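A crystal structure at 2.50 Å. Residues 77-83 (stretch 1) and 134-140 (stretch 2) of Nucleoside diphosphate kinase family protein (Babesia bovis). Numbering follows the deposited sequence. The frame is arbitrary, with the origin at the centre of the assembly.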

# COMPACT_ATOMS: atom_id res chain seq x y z
N PRO A 77 -25.35 3.12 7.04
CA PRO A 77 -24.75 4.40 7.40
C PRO A 77 -23.98 5.00 6.21
O PRO A 77 -23.75 4.29 5.21
N VAL A 78 -23.61 6.27 6.30
CA VAL A 78 -22.81 6.91 5.26
C VAL A 78 -21.67 7.67 5.89
O VAL A 78 -21.74 8.00 7.07
N PHE A 79 -20.62 7.97 5.13
CA PHE A 79 -19.56 8.83 5.65
C PHE A 79 -19.45 10.07 4.79
O PHE A 79 -19.19 9.96 3.59
N CYS A 80 -19.65 11.24 5.41
CA CYS A 80 -19.77 12.53 4.73
C CYS A 80 -18.50 13.32 4.83
O CYS A 80 -17.91 13.37 5.91
N MET A 81 -18.12 13.99 3.74
CA MET A 81 -16.92 14.84 3.69
C MET A 81 -17.15 16.04 2.81
O MET A 81 -17.96 15.98 1.88
N ILE A 82 -16.45 17.14 3.12
CA ILE A 82 -16.30 18.25 2.17
C ILE A 82 -14.80 18.46 1.99
O ILE A 82 -14.07 18.49 2.97
N TRP A 83 -14.38 18.62 0.74
CA TRP A 83 -12.99 18.83 0.38
C TRP A 83 -12.84 20.11 -0.42
O TRP A 83 -13.69 20.42 -1.26
N GLU A 134 -25.21 20.50 -1.89
CA GLU A 134 -24.85 19.32 -1.12
C GLU A 134 -24.06 19.68 0.15
O GLU A 134 -24.33 19.13 1.23
N CYS A 135 -23.11 20.62 0.01
CA CYS A 135 -22.27 21.04 1.15
C CYS A 135 -23.08 21.67 2.28
O CYS A 135 -22.86 21.34 3.47
N ALA A 136 -24.02 22.54 1.91
CA ALA A 136 -24.94 23.16 2.88
C ALA A 136 -26.00 22.19 3.39
O ALA A 136 -26.42 22.30 4.55
N LEU A 137 -26.42 21.27 2.54
CA LEU A 137 -27.43 20.27 2.92
C LEU A 137 -26.94 19.21 3.93
O LEU A 137 -27.65 18.86 4.85
N TRP A 138 -25.72 18.69 3.75
CA TRP A 138 -25.26 17.58 4.60
C TRP A 138 -24.53 18.02 5.90
O TRP A 138 -24.42 17.27 6.88
N PHE A 139 -24.06 19.26 5.89
CA PHE A 139 -23.27 19.78 7.00
C PHE A 139 -23.82 21.12 7.48
O PHE A 139 -24.06 22.02 6.66
N THR A 140 -24.00 21.28 8.77
CA THR A 140 -24.37 22.59 9.30
C THR A 140 -23.10 23.42 9.25
O THR A 140 -22.01 22.87 9.30

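The end of helix 134-138 lies across strand 78-83 at an axial distance of 9.4 Å, the two running in roughly opposing directions (136°), and the gap is filled mainly by apolar side chains, with the strand backbone also meeting the Phe139 ring; no hydrogen bond joins the stretches. Strand alternation sends Val78, Cys80 and Ile82 toward the helix, all with chi1 m, while Met81 and Trp83 point away, where Trp83 NE1 makes a weak 3.4 Å hydrogen bond to Met81 SD.

The main bump is Phe139, the first residue to leave helical geometry. Its side chain (m, chi2 104°) enters the hollow between Cys80 and Ile82: Cys80 CB lies 3.6 Å from Phe139 CZ, and Ile82 CG1 lies 3.7 Å from Phe139 CD1. The ring tip reaches the strand backbone, with Cys80 O 3.4 Å from Phe139 CZ, near the ring plane at its edge.

Ile82, extended at chi2 (t), carries its CD1 to within 3.6 Å of Cys135 CB, so that it occupies the space between Cys135 and Phe139. At the other end, Trp138 (m, chi2 90°) lays its indole beside the smaller side chains: Cys80 SG approaches Trp138 CE3 obliquely at 4.0 Å, and Val78 CG2 makes a looser contact with Trp138 CZ3 at 4.4 Å.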

# COMPACT_ATOMS: atom_id res chain seq x y z
CB PRO A 77 -23.76 4.00 8.49
CG PRO A 77 -23.41 2.61 8.17
CD PRO A 77 -24.58 1.98 7.57
CB VAL A 78 -23.65 7.85 4.32
CG1 VAL A 78 -24.81 7.08 3.70
CG2 VAL A 78 -24.16 9.11 5.08
CB PHE A 79 -18.24 8.07 5.76
CG PHE A 79 -17.12 8.87 6.39
CD1 PHE A 79 -16.28 9.62 5.60
CD2 PHE A 79 -16.90 8.82 7.76
CE1 PHE A 79 -15.25 10.35 6.17
CE2 PHE A 79 -15.86 9.56 8.34
CZ PHE A 79 -15.05 10.32 7.56
CB CYS A 80 -20.87 13.37 5.37
SG CYS A 80 -22.47 12.55 5.66
CB MET A 81 -15.71 14.08 3.11
CG MET A 81 -15.24 12.91 3.98
SD MET A 81 -14.19 11.84 2.99
CE MET A 81 -15.40 10.76 2.15
CB ILE A 82 -16.91 19.57 2.67
CG1 ILE A 82 -18.42 19.46 2.76
CG2 ILE A 82 -16.47 20.78 1.79
CD1 ILE A 82 -19.07 20.76 3.36
CB TRP A 83 -12.48 17.64 -0.44
CG TRP A 83 -12.31 16.40 0.36
CD1 TRP A 83 -13.25 15.42 0.57
CD2 TRP A 83 -11.14 16.01 1.09
NE1 TRP A 83 -12.72 14.44 1.37
CE2 TRP A 83 -11.43 14.79 1.72
CE3 TRP A 83 -9.88 16.59 1.27
CZ2 TRP A 83 -10.50 14.11 2.51
CZ3 TRP A 83 -8.95 15.92 2.06
CH2 TRP A 83 -9.26 14.69 2.67
CB GLU A 134 -24.11 18.30 -1.99
CG GLU A 134 -25.01 17.49 -2.91
CD GLU A 134 -24.24 16.86 -4.09
OE1 GLU A 134 -23.01 16.69 -4.04
OE2 GLU A 134 -24.89 16.54 -5.09
CB CYS A 135 -21.14 21.99 0.72
SG CYS A 135 -19.83 21.17 -0.24
CB ALA A 136 -25.58 24.40 2.30
CB LEU A 137 -27.98 19.58 1.68
CG LEU A 137 -28.89 18.36 1.87
CD1 LEU A 137 -30.21 18.76 2.52
CD2 LEU A 137 -29.14 17.66 0.56
CB TRP A 138 -24.39 16.63 3.78
CG TRP A 138 -25.17 15.86 2.75
CD1 TRP A 138 -25.42 16.23 1.44
CD2 TRP A 138 -25.83 14.60 2.95
NE1 TRP A 138 -26.16 15.24 0.82
CE2 TRP A 138 -26.42 14.24 1.72
CE3 TRP A 138 -25.92 13.71 4.03
CZ2 TRP A 138 -27.11 13.04 1.55
CZ3 TRP A 138 -26.60 12.51 3.86
CH2 TRP A 138 -27.20 12.19 2.63
CB PHE A 139 -21.83 19.99 6.53
CG PHE A 139 -21.00 18.72 6.51
CD1 PHE A 139 -20.71 18.08 5.30
CD2 PHE A 139 -20.47 18.19 7.69
CE1 PHE A 139 -19.93 16.93 5.29
CE2 PHE A 139 -19.67 17.05 7.66
CZ PHE A 139 -19.41 16.42 6.48
CB THR A 140 -24.91 22.50 10.76
OG1 THR A 140 -23.85 22.10 11.64
CG2 THR A 140 -26.01 21.49 10.88